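Local coordinates for protein PfkB (Polaromonas sp. JS666, PDB 4DU5) that probably transfers phosphate from ATP to a sugar or related small substrate, as a kinase of the pfkB carbohydrate kinase family, at residues T159-L170 against P191-A199; A283-A294 against A304-G312. All coordinates share one frame; numbering follows the deposited sequence.

Contact 1 of 2, residues T159-L170 against P191-A199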
loop_
_atom_site.group_PDB
_atom_site.type_symbol
_atom_site.label_atom_id
_atom_site.label_comp_id
_atom_site.label_asym_id
_atom_site.label_seq_id
_atom_site.Cartn_x
_atom_site.Cartn_y
_atom_site.Cartn_z
ATOM N N THR A 159 -13.691 14.081 -16.071
ATOM C CA THR A 159 -14.545 13.085 -15.424
ATOM C C THR A 159 -15.074 13.578 -14.064
ATOM O O THR A 159 -14.801 14.704 -13.656
ATOM C CB THR A 159 -13.748 11.831 -15.258
ATOM O OG1 THR A 159 -13.437 11.337 -16.554
ATOM C CG2 THR A 159 -14.504 10.812 -14.550
ATOM N N GLY A 160 -15.869 12.752 -13.393
ATOM C CA GLY A 160 -16.296 13.051 -12.044
ATOM C C GLY A 160 -15.284 12.622 -10.986
ATOM O O GLY A 160 -15.401 13.023 -9.829
ATOM N N VAL A 161 -14.292 11.813 -11.364
ATOM C CA VAL A 161 -13.328 11.284 -10.401
ATOM C C VAL A 161 -12.314 12.353 -10.015
ATOM O O VAL A 161 -12.324 12.814 -8.872
ATOM C CB VAL A 161 -12.621 10.046 -10.894
ATOM C CG1 VAL A 161 -11.710 9.544 -9.850
ATOM C CG2 VAL A 161 -13.628 8.990 -11.208
ATOM N N PHE A 162 -11.469 12.776 -10.952
ATOM C CA PHE A 162 -10.497 13.812 -10.643
ATOM C C PHE A 162 -11.028 14.929 -9.714
ATOM O O PHE A 162 -10.434 15.205 -8.676
ATOM C CB PHE A 162 -9.889 14.393 -11.905
ATOM C CG PHE A 162 -8.774 15.346 -11.646
ATOM C CD1 PHE A 162 -7.702 14.977 -10.836
ATOM C CD2 PHE A 162 -8.776 16.625 -12.231
ATOM C CE1 PHE A 162 -6.634 15.877 -10.595
ATOM C CE2 PHE A 162 -7.703 17.547 -11.990
ATOM C CZ PHE A 162 -6.629 17.163 -11.173
ATOM N N PRO A 163 -12.167 15.537 -10.045
ATOM C CA PRO A 163 -12.643 16.559 -9.103
ATOM C C PRO A 163 -13.012 16.046 -7.694
ATOM O O PRO A 163 -13.079 16.850 -6.762
ATOM C CB PRO A 163 -13.871 17.124 -9.796
ATOM C CG PRO A 163 -14.318 16.048 -10.675
ATOM C CD PRO A 163 -13.080 15.383 -11.186
ATOM N N ALA A 164 -13.231 14.740 -7.539
ATOM C CA ALA A 164 -13.693 14.145 -6.273
ATOM C C ALA A 164 -12.570 13.683 -5.376
ATOM O O ALA A 164 -12.807 13.024 -4.375
ATOM C CB ALA A 164 -14.594 12.950 -6.550
ATOM N N ILE A 165 -11.341 14.026 -5.728
ATOM C CA ILE A 165 -10.199 13.314 -5.170
ATOM C C ILE A 165 -9.721 13.891 -3.843
ATOM O O ILE A 165 -9.487 13.150 -2.885
ATOM C CB ILE A 165 -9.099 13.170 -6.232
ATOM C CG1 ILE A 165 -9.428 11.965 -7.118
ATOM C CG2 ILE A 165 -7.701 13.055 -5.600
ATOM C CD1 ILE A 165 -8.223 11.421 -7.846
ATOM N N SER A 166 -9.582 15.217 -3.822
ATOM C CA SER A 166 -9.291 16.004 -2.613
ATOM C C SER A 166 -9.878 17.395 -2.803
ATOM O O SER A 166 -10.308 17.748 -3.908
ATOM C CB SER A 166 -7.785 16.146 -2.424
ATOM O OG SER A 166 -7.259 17.049 -3.383
ATOM N N ALA A 167 -9.871 18.194 -1.742
ATOM C CA ALA A 167 -10.321 19.587 -1.854
ATOM C C ALA A 167 -9.472 20.465 -2.813
ATOM O O ALA A 167 -9.934 21.522 -3.271
ATOM C CB ALA A 167 -10.452 20.228 -0.463
ATOM N N THR A 168 -8.260 20.020 -3.141
ATOM C CA THR A 168 -7.399 20.784 -4.054
ATOM C C THR A 168 -7.578 20.424 -5.539
ATOM O O THR A 168 -7.126 21.164 -6.423
ATOM C CB THR A 168 -5.871 20.734 -3.669
ATOM O OG1 THR A 168 -5.290 19.472 -4.048
ATOM C CG2 THR A 168 -5.657 20.974 -2.173
ATOM N N THR A 169 -8.238 19.306 -5.818
ATOM C CA THR A 169 -8.436 18.884 -7.211
ATOM C C THR A 169 -9.635 19.541 -7.910
ATOM O O THR A 169 -9.575 19.837 -9.107
ATOM C CB THR A 169 -8.572 17.375 -7.346
ATOM O OG1 THR A 169 -9.516 16.886 -6.373
ATOM C CG2 THR A 169 -7.201 16.676 -7.229
ATOM N N LEU A 170 -10.720 19.755 -7.164
ATOM C CA LEU A 170 -11.900 20.472 -7.664
ATOM C C LEU A 170 -11.575 21.831 -8.281
ATOM O O LEU A 170 -11.874 22.050 -9.459
ATOM C CB LEU A 170 -12.961 20.596 -6.576
ATOM C CG LEU A 170 -14.348 21.100 -6.984
ATOM C CD1 LEU A 170 -14.881 20.443 -8.273
ATOM C CD2 LEU A 170 -15.344 20.918 -5.813
ATOM N N PRO A 191 -19.795 12.543 -16.357
ATOM C CA PRO A 191 -20.211 12.720 -14.956
ATOM C C PRO A 191 -20.224 11.435 -14.140
ATOM O O PRO A 191 -21.289 10.992 -13.698
ATOM C CB PRO A 191 -21.636 13.255 -15.079
ATOM C CG PRO A 191 -22.115 12.796 -16.378
ATOM C CD PRO A 191 -20.939 12.653 -17.287
ATOM N N ASN A 192 -19.058 10.833 -13.943
ATOM C CA ASN A 192 -18.943 9.636 -13.115
ATOM C C ASN A 192 -19.335 9.906 -11.681
ATOM O O ASN A 192 -19.003 10.961 -11.141
ATOM C CB ASN A 192 -17.497 9.194 -13.105
ATOM C CG ASN A 192 -17.157 8.341 -14.272
ATOM O OD1 ASN A 192 -17.733 7.257 -14.450
ATOM N ND2 ASN A 192 -16.215 8.798 -15.081
ATOM N N LEU A 193 -20.010 8.962 -11.040
ATOM C CA LEU A 193 -20.350 9.132 -9.631
ATOM C C LEU A 193 -19.545 8.190 -8.776
ATOM O O LEU A 193 -19.675 6.971 -8.894
ATOM C CB LEU A 193 -21.830 8.860 -9.395
ATOM C CG LEU A 193 -22.856 9.684 -10.131
ATOM C CD1 LEU A 193 -24.140 9.555 -9.362
ATOM C CD2 LEU A 193 -22.400 11.130 -10.210
ATOM N N ARG A 194 -18.707 8.740 -7.916
ATOM C CA ARG A 194 -18.046 7.919 -6.923
ATOM C C ARG A 194 -18.366 8.541 -5.569
ATOM O O ARG A 194 -17.780 9.570 -5.192
ATOM C CB ARG A 194 -16.546 7.854 -7.173
ATOM C CG ARG A 194 -16.156 7.516 -8.616
ATOM C CD ARG A 194 -15.751 6.077 -8.779
ATOM N NE ARG A 194 -16.160 5.608 -10.090
ATOM C CZ ARG A 194 -15.340 5.413 -11.115
ATOM N NH1 ARG A 194 -14.026 5.639 -10.995
ATOM N NH2 ARG A 194 -15.838 4.978 -12.268
ATOM N N PRO A 195 -19.319 7.933 -4.835
ATOM C CA PRO A 195 -19.825 8.546 -3.605
ATOM C C PRO A 195 -18.784 8.531 -2.463
ATOM O O PRO A 195 -18.610 9.551 -1.767
ATOM C CB PRO A 195 -21.064 7.699 -3.261
ATOM C CG PRO A 195 -21.121 6.572 -4.307
ATOM C CD PRO A 195 -19.791 6.543 -4.989
ATOM N N THR A 196 -18.094 7.404 -2.286
ATOM C CA THR A 196 -17.007 7.295 -1.323
ATOM C C THR A 196 -16.073 8.504 -1.395
ATOM O O THR A 196 -15.482 8.905 -0.400
ATOM C CB THR A 196 -16.143 6.032 -1.564
ATOM O OG1 THR A 196 -15.160 6.304 -2.580
ATOM C CG2 THR A 196 -17.021 4.789 -1.945
ATOM N N LEU A 197 -15.932 9.083 -2.578
ATOM C CA LEU A 197 -15.025 10.207 -2.747
ATOM C C LEU A 197 -15.581 11.566 -2.309
ATOM O O LEU A 197 -14.838 12.521 -2.137
ATOM C CB LEU A 197 -14.578 10.261 -4.199
ATOM C CG LEU A 197 -13.590 9.173 -4.601
ATOM C CD1 LEU A 197 -12.983 9.503 -5.964
ATOM C CD2 LEU A 197 -12.499 9.016 -3.540
ATOM N N TRP A 198 -16.893 11.649 -2.147
ATOM C CA TRP A 198 -17.558 12.916 -1.870
ATOM C C TRP A 198 -18.124 12.913 -0.461
ATOM O O TRP A 198 -18.607 11.871 0.024
ATOM C CB TRP A 198 -18.710 13.141 -2.849
ATOM C CG TRP A 198 -18.286 13.424 -4.221
ATOM C CD1 TRP A 198 -18.161 12.524 -5.225
ATOM C CD2 TRP A 198 -17.922 14.697 -4.769
ATOM N NE1 TRP A 198 -17.737 13.148 -6.367
ATOM C CE2 TRP A 198 -17.588 14.486 -6.118
ATOM C CE3 TRP A 198 -17.844 15.998 -4.250
ATOM C CZ2 TRP A 198 -17.177 15.523 -6.968
ATOM C CZ3 TRP A 198 -17.429 17.042 -5.095
ATOM C CH2 TRP A 198 -17.101 16.792 -6.438
ATOM N N ALA A 199 -18.101 14.096 0.158
ATOM C CA ALA A 199 -18.469 14.276 1.571
ATOM C C ALA A 199 -19.964 14.053 1.870
ATOM O O ALA A 199 -20.314 13.176 2.682
ATOM C CB ALA A 199 -18.002 15.639 2.069
#

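Contact 2 of 2, residues A283-A294 against A304-G312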
loop_
_atom_site.group_PDB
_atom_site.type_symbol
_atom_site.label_atom_id
_atom_site.label_comp_id
_atom_site.label_asym_id
_atom_site.label_seq_id
_atom_site.Cartn_x
_atom_site.Cartn_y
_atom_site.Cartn_z
ATOM N N ALA A 283 -17.469 -0.369 -19.308
ATOM C CA ALA A 283 -18.190 -0.020 -20.540
ATOM C C ALA A 283 -18.423 1.484 -20.758
ATOM O O ALA A 283 -18.606 1.916 -21.907
ATOM C CB ALA A 283 -19.529 -0.747 -20.586
ATOM N N GLY A 284 -18.461 2.270 -19.679
ATOM C CA GLY A 284 -18.523 3.715 -19.808
ATOM C C GLY A 284 -17.239 4.220 -20.432
ATOM O O GLY A 284 -17.240 5.040 -21.349
ATOM N N ASP A 285 -16.132 3.700 -19.946
ATOM C CA ASP A 285 -14.830 4.112 -20.444
ATOM C C ASP A 285 -14.674 3.796 -21.932
ATOM O O ASP A 285 -14.126 4.601 -22.686
ATOM C CB ASP A 285 -13.688 3.501 -19.612
ATOM C CG ASP A 285 -13.714 3.945 -18.114
ATOM O OD1 ASP A 285 -14.106 5.112 -17.759
ATOM O OD2 ASP A 285 -13.287 3.092 -17.292
ATOM N N GLY A 286 -15.178 2.653 -22.367
ATOM C CA GLY A 286 -15.121 2.347 -23.765
ATOM C C GLY A 286 -15.988 3.321 -24.512
ATOM O O GLY A 286 -15.595 3.912 -25.545
ATOM N N PHE A 287 -17.182 3.515 -23.977
ATOM C CA PHE A 287 -18.083 4.404 -24.623
ATOM C C PHE A 287 -17.375 5.718 -24.931
ATOM O O PHE A 287 -17.267 6.058 -26.093
ATOM C CB PHE A 287 -19.389 4.584 -23.858
ATOM C CG PHE A 287 -20.443 5.232 -24.672
ATOM C CD1 PHE A 287 -21.242 4.471 -25.521
ATOM C CD2 PHE A 287 -20.605 6.616 -24.644
ATOM C CE1 PHE A 287 -22.211 5.068 -26.305
ATOM C CE2 PHE A 287 -21.585 7.241 -25.430
ATOM C CZ PHE A 287 -22.385 6.471 -26.268
ATOM N N ALA A 288 -16.823 6.413 -23.939
ATOM C CA ALA A 288 -16.226 7.749 -24.203
ATOM C C ALA A 288 -15.029 7.713 -25.120
ATOM O O ALA A 288 -14.839 8.654 -25.902
ATOM C CB ALA A 288 -15.878 8.510 -22.934
ATOM N N VAL A 289 -14.217 6.658 -25.033
ATOM C CA VAL A 289 -13.117 6.518 -26.004
ATOM C C VAL A 289 -13.685 6.448 -27.423
ATOM O O VAL A 289 -13.192 7.082 -28.324
ATOM C CB VAL A 289 -12.239 5.300 -25.740
ATOM C CG1 VAL A 289 -11.135 5.227 -26.776
ATOM C CG2 VAL A 289 -11.602 5.388 -24.344
ATOM N N GLY A 290 -14.769 5.708 -27.590
ATOM C CA GLY A 290 -15.452 5.657 -28.880
ATOM C C GLY A 290 -15.978 6.986 -29.389
ATOM O O GLY A 290 -15.691 7.372 -30.539
ATOM N N VAL A 291 -16.728 7.717 -28.553
ATOM C CA VAL A 291 -17.389 8.893 -29.104
ATOM C C VAL A 291 -16.467 10.058 -29.221
ATOM O O VAL A 291 -16.629 10.863 -30.140
ATOM C CB VAL A 291 -18.779 9.232 -28.459
ATOM C CG1 VAL A 291 -19.117 8.202 -27.428
ATOM C CG2 VAL A 291 -18.839 10.643 -27.879
ATOM N N ILE A 292 -15.473 10.122 -28.333
ATOM C CA ILE A 292 -14.465 11.189 -28.359
ATOM C C ILE A 292 -13.547 11.041 -29.576
ATOM O O ILE A 292 -13.331 12.001 -30.335
ATOM C CB ILE A 292 -13.667 11.235 -27.031
ATOM C CG1 ILE A 292 -14.583 11.723 -25.892
ATOM C CG2 ILE A 292 -12.343 12.090 -27.137
ATOM C CD1 ILE A 292 -13.827 11.975 -24.619
ATOM N N SER A 293 -13.054 9.836 -29.805
ATOM C CA SER A 293 -12.171 9.657 -30.936
ATOM C C SER A 293 -12.878 9.898 -32.275
ATOM O O SER A 293 -12.305 10.497 -33.168
ATOM C CB SER A 293 -11.477 8.300 -30.891
ATOM O OG SER A 293 -12.420 7.258 -31.016
ATOM N N ALA A 294 -14.115 9.444 -32.435
ATOM C CA ALA A 294 -14.791 9.651 -33.722
ATOM C C ALA A 294 -14.986 11.151 -34.060
ATOM O O ALA A 294 -14.673 11.591 -35.175
ATOM C CB ALA A 294 -16.097 8.893 -33.774
ATOM N N ALA A 304 -20.432 8.426 -34.421
ATOM C CA ALA A 304 -19.550 8.509 -33.275
ATOM C C ALA A 304 -20.140 7.720 -32.123
ATOM O O ALA A 304 -19.408 6.935 -31.433
ATOM C CB ALA A 304 -19.315 9.930 -32.861
ATOM N N VAL A 305 -21.447 7.911 -31.914
ATOM C CA VAL A 305 -22.136 7.168 -30.853
ATOM C C VAL A 305 -22.086 5.666 -31.102
ATOM O O VAL A 305 -22.009 4.889 -30.160
ATOM C CB VAL A 305 -23.582 7.619 -30.688
ATOM C CG1 VAL A 305 -24.185 7.006 -29.461
ATOM C CG2 VAL A 305 -23.631 9.112 -30.606
ATOM N N LYS A 306 -22.107 5.252 -32.366
ATOM C CA LYS A 306 -22.061 3.820 -32.608
ATOM C C LYS A 306 -20.662 3.297 -32.370
ATOM O O LYS A 306 -20.505 2.211 -31.795
ATOM C CB LYS A 306 -22.635 3.386 -33.964
ATOM C CG LYS A 306 -21.739 3.587 -35.156
ATOM C CD LYS A 306 -21.671 2.366 -36.037
ATOM C CE LYS A 306 -23.039 1.782 -36.281
ATOM N NZ LYS A 306 -22.944 0.848 -37.454
ATOM N N ARG A 307 -19.647 4.082 -32.747
ATOM C CA ARG A 307 -18.290 3.693 -32.333
ATOM C C ARG A 307 -18.236 3.554 -30.798
ATOM O O ARG A 307 -17.910 2.479 -30.275
ATOM C CB ARG A 307 -17.198 4.629 -32.836
ATOM C CG ARG A 307 -15.804 4.108 -32.449
ATOM C CD ARG A 307 -14.723 5.082 -32.712
ATOM N NE ARG A 307 -14.593 5.368 -34.132
ATOM C CZ ARG A 307 -13.794 6.306 -34.646
ATOM N NH1 ARG A 307 -13.068 7.089 -33.860
ATOM N NH2 ARG A 307 -13.718 6.471 -35.950
ATOM N N GLY A 308 -18.591 4.628 -30.094
ATOM C CA GLY A 308 -18.737 4.591 -28.650
ATOM C C GLY A 308 -19.413 3.316 -28.220
ATOM O O GLY A 308 -18.887 2.561 -27.372
ATOM N N ALA A 309 -20.569 3.059 -28.826
ATOM C CA ALA A 309 -21.358 1.888 -28.479
ATOM C C ALA A 309 -20.636 0.571 -28.793
ATOM O O ALA A 309 -20.645 -0.323 -27.958
ATOM C CB ALA A 309 -22.775 1.943 -29.121
ATOM N N TRP A 310 -19.984 0.444 -29.957
ATOM C CA TRP A 310 -19.212 -0.794 -30.241
ATOM C C TRP A 310 -18.137 -1.039 -29.174
ATOM O O TRP A 310 -18.091 -2.107 -28.588
ATOM C CB TRP A 310 -18.618 -0.838 -31.671
ATOM C CG TRP A 310 -17.845 -2.114 -31.968
ATOM C CD1 TRP A 310 -18.364 -3.394 -32.109
ATOM C CD2 TRP A 310 -16.423 -2.248 -32.112
ATOM N NE1 TRP A 310 -17.343 -4.303 -32.332
ATOM C CE2 TRP A 310 -16.147 -3.630 -32.337
ATOM C CE3 TRP A 310 -15.350 -1.338 -32.070
ATOM C CZ2 TRP A 310 -14.851 -4.115 -32.537
ATOM C CZ3 TRP A 310 -14.046 -1.831 -32.271
ATOM C CH2 TRP A 310 -13.814 -3.210 -32.502
ATOM N N ILE A 311 -17.303 -0.037 -28.901
ATOM C CA ILE A 311 -16.228 -0.191 -27.922
ATOM C C ILE A 311 -16.764 -0.522 -26.530
ATOM O O ILE A 311 -16.180 -1.371 -25.826
ATOM C CB ILE A 311 -15.304 1.034 -27.852
ATOM C CG1 ILE A 311 -14.866 1.444 -29.261
ATOM C CG2 ILE A 311 -14.119 0.708 -27.024
ATOM C CD1 ILE A 311 -13.827 2.544 -29.323
ATOM N N GLY A 312 -17.863 0.127 -26.138
ATOM C CA GLY A 312 -18.502 -0.160 -24.839
ATOM C C GLY A 312 -18.876 -1.622 -24.677
ATOM O O GLY A 312 -18.514 -2.269 -23.696
#

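Contact 1 of 2, residues T159-L170 against P191-A199
The backbone O of Asn-192 accepts a CA-H...O contact from Gly-160 CA at 3.5 Å, nearly straight with 163° at the hydrogen. It joins two loops of the Rossmann-like alpha/beta fold of pfkB kinases, which leave the C-terminal ends of the adjacent parallel strands 153-159 and 186-190. Having no side chain, Gly-160 lets the two backbones run close here. Beside it, Val-161 splits its two methyls between two residues of the 191-199 loop: CG1, anti to the backbone N (chi1 -178°), meets Leu-197 CD1 at 4.1 Å, while CG2 approaches the guanidinium of Arg-194 obliquely. Further along, the methyl of Ala-164 touches two neighbours: its CB is 3.6 Å from Leu-197 CB and also lies over the Trp-198 indole, toward the rim of one face. Ala-164 CA adds a CH-pi contact, 4.2 Å from the centroid of the six-membered ring and 28° off its normal. Leu-170 CD2 reaches the same ring at its edge, near the ring plane, by CZ3. Met-204 and Ala-207 of helix 201-212 also touch the indole, which therefore wedges between that helix and the 159-170 loop. With Trp-198 cut back to alanine, Ala-164 and Leu-170 would probably lose their shared aromatic surface, and a gap toward helix 201-212 is likely to open. Just before the turn into helix 169-182, Ser-166 OG, also hydrogen-bonded to Ser-138 O, accepts a capping bond from Thr-168 N at 3.1 Å.

Contact 2 of 2, residues A283-A294 against A304-G312
Phe-287 turns one ring face to the backbone of helix 301-316, with Gly-308 CA 4.0 Å above the ring plane and offset toward the rim. The same ring meets Val-305 with its edge, CZ lying 3.7 Å from CG1 near the ring plane, and its CE1 rests by Ala-309 CB. This aromatic wedge flanks a close, nearly antiparallel helix pair: the axes of 283-294 and 304-312 approach to 6.6 Å at 150°. Glycines make this possible. Gly-286 and Gly-290 form a GxxxG motif on one helix, Gly-308 and Gly-312 another on its partner, and Gly-290 CA comes within 3.5 Å of Gly-308 CA. Two CA-H...O contacts between Phe-287 and Gly-308, one each way, add to this backbone-to-backbone meeting. Ile-311 lies alongside the first motif, its CG2 against Gly-286 and its CD1 3.5 Å from Gly-290 CA. Toward the other end, Arg-307 starts extended, with CG trans to the backbone N (chi1 -176°), then bends at chi3 to lay its guanidinium over Ala-294 CB, which sits 3.5 Å above the centre of the plane. In that plane, NH1 donates to Ser-293 OG at 2.9 Å with an N-H...O angle of 153°. The hydroxyl in turn donates to Val-289 O at 2.8 Å, one turn back on its own helix. Arg-307 NH1 also forms a salt bridge with Asp-297, just past helix 283-296. Because the proton of Ser-293 OG is committed to Val-289 O, its oxygen is left to accept from Arg-307, and the carboxylate of Asp-297 probably offsets the charge brought to this largely buried glycine-rich interface.

In the fold
Contact 1 comes first along the chain and closes before contact 2 opens. Their centres lie 23 Å apart on opposite sides of the chain's centre, yet the nearest atoms are about 5 Å apart without touching. Both are built around the large mixed sheet: contact 1 follows the ends of strands 153-159 and 186-190, whereas contact 2 packs on strand 248-252 through Phe-287 and Val-305, and helix 283-296 also reaches strand 153-159 through Ile-292. Helix 60-70 touches both, through Ala-60 and Glu-61 for contact 1 and Val-64 and Leu-68 for contact 2. Contact 2 starts at the GAGD signature, which in pfkB relatives, and probably here, helps form the anion hole.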